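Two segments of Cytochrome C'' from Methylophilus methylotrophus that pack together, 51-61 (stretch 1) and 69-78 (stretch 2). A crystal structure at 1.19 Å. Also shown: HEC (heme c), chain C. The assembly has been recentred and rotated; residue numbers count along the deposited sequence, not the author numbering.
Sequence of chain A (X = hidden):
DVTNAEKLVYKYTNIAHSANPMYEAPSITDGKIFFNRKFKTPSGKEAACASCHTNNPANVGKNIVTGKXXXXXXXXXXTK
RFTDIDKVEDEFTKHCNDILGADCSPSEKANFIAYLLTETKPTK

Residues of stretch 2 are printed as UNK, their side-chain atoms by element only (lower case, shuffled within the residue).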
# COMPACT_ATOMS: atom_id res chain seq x y z
N SER A 51 -2.91 5.15 -10.08
CA SER A 51 -2.93 6.40 -10.83
C SER A 51 -1.66 7.20 -10.59
O SER A 51 -1.17 7.83 -11.51
CB SER A 51 -4.11 7.26 -10.44
OG SER A 51 -5.35 6.64 -10.74
N CYS A 52 -1.18 7.18 -9.34
CA CYS A 52 0.04 7.89 -8.97
C CYS A 52 1.23 6.95 -8.88
O CYS A 52 2.35 7.33 -9.20
CB CYS A 52 -0.16 8.61 -7.64
SG CYS A 52 -1.38 9.93 -7.79
N HIS A 53 1.04 5.72 -8.42
CA HIS A 53 2.19 4.83 -8.14
C HIS A 53 2.50 3.92 -9.31
O HIS A 53 3.44 3.12 -9.23
CB HIS A 53 1.89 4.03 -6.85
CG HIS A 53 1.84 4.91 -5.64
ND1 HIS A 53 2.95 5.54 -5.13
CD2 HIS A 53 0.87 5.25 -4.79
CE1 HIS A 53 2.63 6.24 -4.03
NE2 HIS A 53 1.35 6.09 -3.80
N THR A 54 1.74 4.03 -10.42
CA THR A 54 1.77 3.16 -11.60
C THR A 54 1.21 1.81 -11.22
O THR A 54 0.93 1.50 -10.06
CB THR A 54 3.15 3.07 -12.30
OG1 THR A 54 3.99 2.11 -11.66
CG2 THR A 54 3.95 4.32 -12.29
N ASN A 55 1.06 0.94 -12.25
CA ASN A 55 0.55 -0.40 -11.94
C ASN A 55 1.57 -1.41 -11.48
O ASN A 55 1.36 -2.61 -11.33
CB ASN A 55 -0.21 -1.05 -13.14
CG ASN A 55 0.68 -1.28 -14.32
OD1 ASN A 55 1.90 -1.29 -14.23
ND2 ASN A 55 0.04 -1.46 -15.49
N ASN A 56 2.75 -1.07 -11.19
CA ASN A 56 3.92 -1.71 -10.63
C ASN A 56 4.56 -0.83 -9.54
O ASN A 56 5.25 0.15 -9.84
CB ASN A 56 4.92 -2.05 -11.75
CG ASN A 56 6.02 -3.00 -11.33
OD1 ASN A 56 6.80 -3.57 -12.12
ND2 ASN A 56 6.12 -3.22 -10.06
N PRO A 57 4.42 -1.25 -8.28
CA PRO A 57 5.01 -0.46 -7.18
C PRO A 57 6.51 -0.50 -7.05
O PRO A 57 7.11 0.20 -6.23
CB PRO A 57 4.31 -1.09 -5.97
CG PRO A 57 4.07 -2.51 -6.36
CD PRO A 57 3.71 -2.45 -7.80
N ALA A 58 7.25 -1.24 -7.88
CA ALA A 58 8.67 -1.25 -8.05
C ALA A 58 9.11 -0.10 -8.95
O ALA A 58 10.33 0.17 -9.00
CB ALA A 58 9.12 -2.60 -8.61
N ASN A 59 8.20 0.58 -9.64
CA ASN A 59 8.56 1.70 -10.51
C ASN A 59 8.45 3.06 -9.81
O ASN A 59 7.79 3.21 -8.79
CB ASN A 59 7.67 1.82 -11.79
CG ASN A 59 8.26 0.89 -12.82
OD1 ASN A 59 8.98 0.95 -13.76
ND2 ASN A 59 7.81 -0.29 -12.56
N VAL A 60 9.07 4.07 -10.40
CA VAL A 60 8.89 5.45 -9.96
C VAL A 60 7.53 5.92 -10.41
O VAL A 60 7.14 5.76 -11.56
CB VAL A 60 10.03 6.29 -10.55
CG1 VAL A 60 9.74 7.75 -10.36
CG2 VAL A 60 11.37 5.91 -9.92
N GLY A 61 6.78 6.52 -9.52
CA GLY A 61 5.47 7.07 -9.74
C GLY A 61 5.49 8.55 -10.03
O GLY A 61 6.56 9.19 -10.12
N UNK A 69 7.64 13.48 -9.20
CA UNK A 69 7.88 12.05 -9.15
C UNK A 69 7.80 11.54 -7.70
O UNK A 69 8.03 12.25 -6.70
c UNK A 69 9.26 11.75 -9.76
o UNK A 69 11.67 11.30 -10.98
c UNK A 69 9.30 11.70 -11.27
c UNK A 69 10.65 11.08 -11.69
o UNK A 69 10.65 10.37 -12.71
N UNK A 70 7.49 10.26 -7.60
CA UNK A 70 7.36 9.55 -6.33
C UNK A 70 8.28 8.34 -6.29
O UNK A 70 8.17 7.49 -7.16
c UNK A 70 5.81 8.53 -4.69
c UNK A 70 3.48 9.67 -6.35
c UNK A 70 4.88 10.22 -6.26
c UNK A 70 5.92 9.11 -6.09
N UNK A 71 9.19 8.20 -5.34
CA UNK A 71 10.02 7.00 -5.32
C UNK A 71 9.18 5.73 -5.24
O UNK A 71 8.03 5.71 -4.75
c UNK A 71 10.84 7.22 -4.04
c UNK A 71 9.55 9.19 -4.33
c UNK A 71 10.96 8.72 -3.92
N UNK A 72 9.74 4.59 -5.67
CA UNK A 72 8.98 3.34 -5.62
C UNK A 72 8.50 3.00 -4.21
O UNK A 72 9.13 3.38 -3.19
c UNK A 72 10.98 3.11 -6.95
c UNK A 72 11.09 4.42 -6.23
c UNK A 72 10.01 2.31 -6.10
N UNK A 73 7.40 2.24 -4.14
CA UNK A 73 6.87 1.71 -2.89
C UNK A 73 7.45 0.36 -2.46
O UNK A 73 7.50 0.07 -1.27
c UNK A 73 5.36 1.57 -3.00
c UNK A 73 4.99 3.97 -2.27
c UNK A 73 3.07 2.60 -3.17
c UNK A 73 4.56 2.87 -3.25
N UNK A 74 7.90 -0.47 -3.42
CA UNK A 74 8.36 -1.81 -3.08
C UNK A 74 9.66 -1.77 -2.31
O UNK A 74 10.65 -1.22 -2.80
c UNK A 74 8.52 -2.61 -4.36
N UNK A 75 9.72 -2.31 -1.09
CA UNK A 75 10.92 -2.13 -0.24
C UNK A 75 12.14 -2.91 -0.67
O UNK A 75 13.25 -2.55 -0.27
c UNK A 75 9.32 -3.46 0.90
c UNK A 75 8.62 -2.93 -0.35
c UNK A 75 10.44 -2.53 1.16
N UNK A 76 12.00 -3.91 -1.54
CA UNK A 76 13.22 -4.55 -2.10
C UNK A 76 13.91 -3.62 -3.09
O UNK A 76 15.12 -3.69 -3.27
n UNK A 76 16.50 -6.97 0.30
n UNK A 76 14.89 -7.86 -1.19
c UNK A 76 14.07 -6.65 -3.26
c UNK A 76 15.53 -7.84 -0.01
c UNK A 76 15.17 -6.95 -2.30
c UNK A 76 12.86 -5.92 -2.66
n UNK A 76 15.22 -8.70 0.96
N UNK A 77 13.14 -2.74 -3.74
CA UNK A 77 13.67 -1.82 -4.72
C UNK A 77 14.08 -0.52 -4.08
O UNK A 77 15.18 -0.02 -4.33
c UNK A 77 12.63 -1.58 -5.80
c UNK A 77 12.39 -2.95 -6.43
c UNK A 77 13.08 -0.54 -6.83
N UNK A 78 13.22 0.04 -3.24
CA UNK A 78 13.53 1.24 -2.48
C UNK A 78 13.62 0.86 -1.02
O UNK A 78 12.60 0.83 -0.32
c UNK A 78 12.64 3.56 -1.93
n UNK A 78 11.69 4.45 -2.01
c UNK A 78 12.42 2.29 -2.73
o UNK A 78 13.66 3.74 -1.24
FE HEC C . 0.43 6.90 -2.20
CHA HEC C . 3.29 7.64 -0.47
CHB HEC C . 0.39 3.80 -0.75
CHC HEC C . -2.68 6.36 -3.54
CHD HEC C . 0.69 9.86 -3.91
NA HEC C . 1.62 5.89 -0.93
C1A HEC C . 2.78 6.37 -0.29
C2A HEC C . 3.31 5.35 0.57
C3A HEC C . 2.53 4.26 0.45
C4A HEC C . 1.46 4.61 -0.45
CMA HEC C . 2.68 2.89 1.16
CAA HEC C . 4.57 5.51 1.44
CBA HEC C . 4.23 5.98 2.87
CGA HEC C . 5.44 6.15 3.71
O1A HEC C . 5.43 7.03 4.60
O2A HEC C . 6.45 5.45 3.53
NB HEC C . -0.89 5.38 -2.14
C1B HEC C . -0.75 4.20 -1.47
C2B HEC C . -1.98 3.43 -1.59
C3B HEC C . -2.85 4.16 -2.35
C4B HEC C . -2.15 5.37 -2.71
CMB HEC C . -2.24 2.05 -0.96
CAB HEC C . -4.29 3.82 -2.80
CBB HEC C . -5.21 3.58 -1.60
NC HEC C . -0.74 7.90 -3.47
C1C HEC C . -1.99 7.49 -3.94
C2C HEC C . -2.46 8.42 -4.95
C3C HEC C . -1.50 9.39 -5.08
C4C HEC C . -0.45 9.08 -4.16
CMC HEC C . -3.77 8.21 -5.72
CAC HEC C . -1.42 10.57 -6.05
CBC HEC C . -2.62 11.51 -5.95
ND HEC C . 1.72 8.41 -2.19
C1D HEC C . 1.64 9.59 -2.95
C2D HEC C . 2.65 10.52 -2.52
C3D HEC C . 3.26 9.98 -1.42
C4D HEC C . 2.78 8.62 -1.30
CMD HEC C . 2.92 11.90 -3.15
CAD HEC C . 4.24 10.71 -0.47
CBD HEC C . 5.66 10.89 -1.08
CGD HEC C . 6.59 9.73 -0.79
O1D HEC C . 7.61 9.53 -1.52
O2D HEC C . 6.37 9.00 0.21
O HOH W 1 5.52 5.41 -6.34

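Position 69 carries three carbons in a row, the last bearing two oxygens; one of those oxygens lies 3.6 Å from Val60 CG1, while its backbone CA rests 3.3 Å from Gly61 O. A carboxylate after two methylenes is Glu69. At 70 there are four carbons, forked at the first, with one arm two carbons long. The end of the long arm sits 4.0 Å from Cys52 CB and the short arm 4.0 Å from His53 CE1; forking at CB identifies Ile70. Its backbone pairs antiparallel with Gly61: N gives a hydrogen bond to Gly61 O (2.9 Å), and Gly61 N returns one to Ile70 O (2.9 Å). A CB on Gly61 would come within 2.4 Å of Cys52 O, so the strand can lie this close to the helix end because that residue has none.

Position 71 has three carbons closing a ring onto its own N, and its CB points away from stretch 1: Pro71. Its carbonyl still matters, since water 1 accepts from His53 ND1 (2.8 Å) and donates to Pro71 O (3.0 Å). Position 72 closes the same ring, but its CB points toward stretch 1, 3.6 Å from both Pro57 O and Ala58 O. This is Pro72, whose CD also meets Val60 CG2 at 4.0 Å.

Position 73 shows four carbons forked at the second, one tip 3.5 Å from His53 ND1, over the ring face: Leu73. Its other tip, CD2, lies 3.6 Å from heme C2A. Position 74 has a single carbon, 3.9 Å from Ala58 CA, hence Ala74.

Position 75 is another three-carbon ring on N, turned away: Pro75. Position 76 has three carbons, a nitrogen, then a carbon with two more nitrogens, out of reach of stretch 1: Arg76. At 77 one carbon carries two others, and they approach Ala58: this is Val77. Val77 CG1 lies 3.6 Å from Ala58 O, and Val77 CG2 lies 3.9 Å from Ala58 CB. Position 78 has two carbons, the second bearing one oxygen and one nitrogen: Asn78. It makes no contact with stretch 1, but its ND2 bonds Pro72 O at 3.0 Å, bracing its own loop.

The rule is backbone first, packing second. The Gly61–Ile70 pair anchors one end; toward the other, Pro57 O in the Asn56–Asn59 turn accepts from Ala74 N (3.0 Å) and weakly from Leu73 N (2.9 Å). Ile70 and Leu73 then pack against His53, whose NE2 binds the heme iron at 2.0 Å.

Stretch 2 (69-78) EIPPLAPRVN
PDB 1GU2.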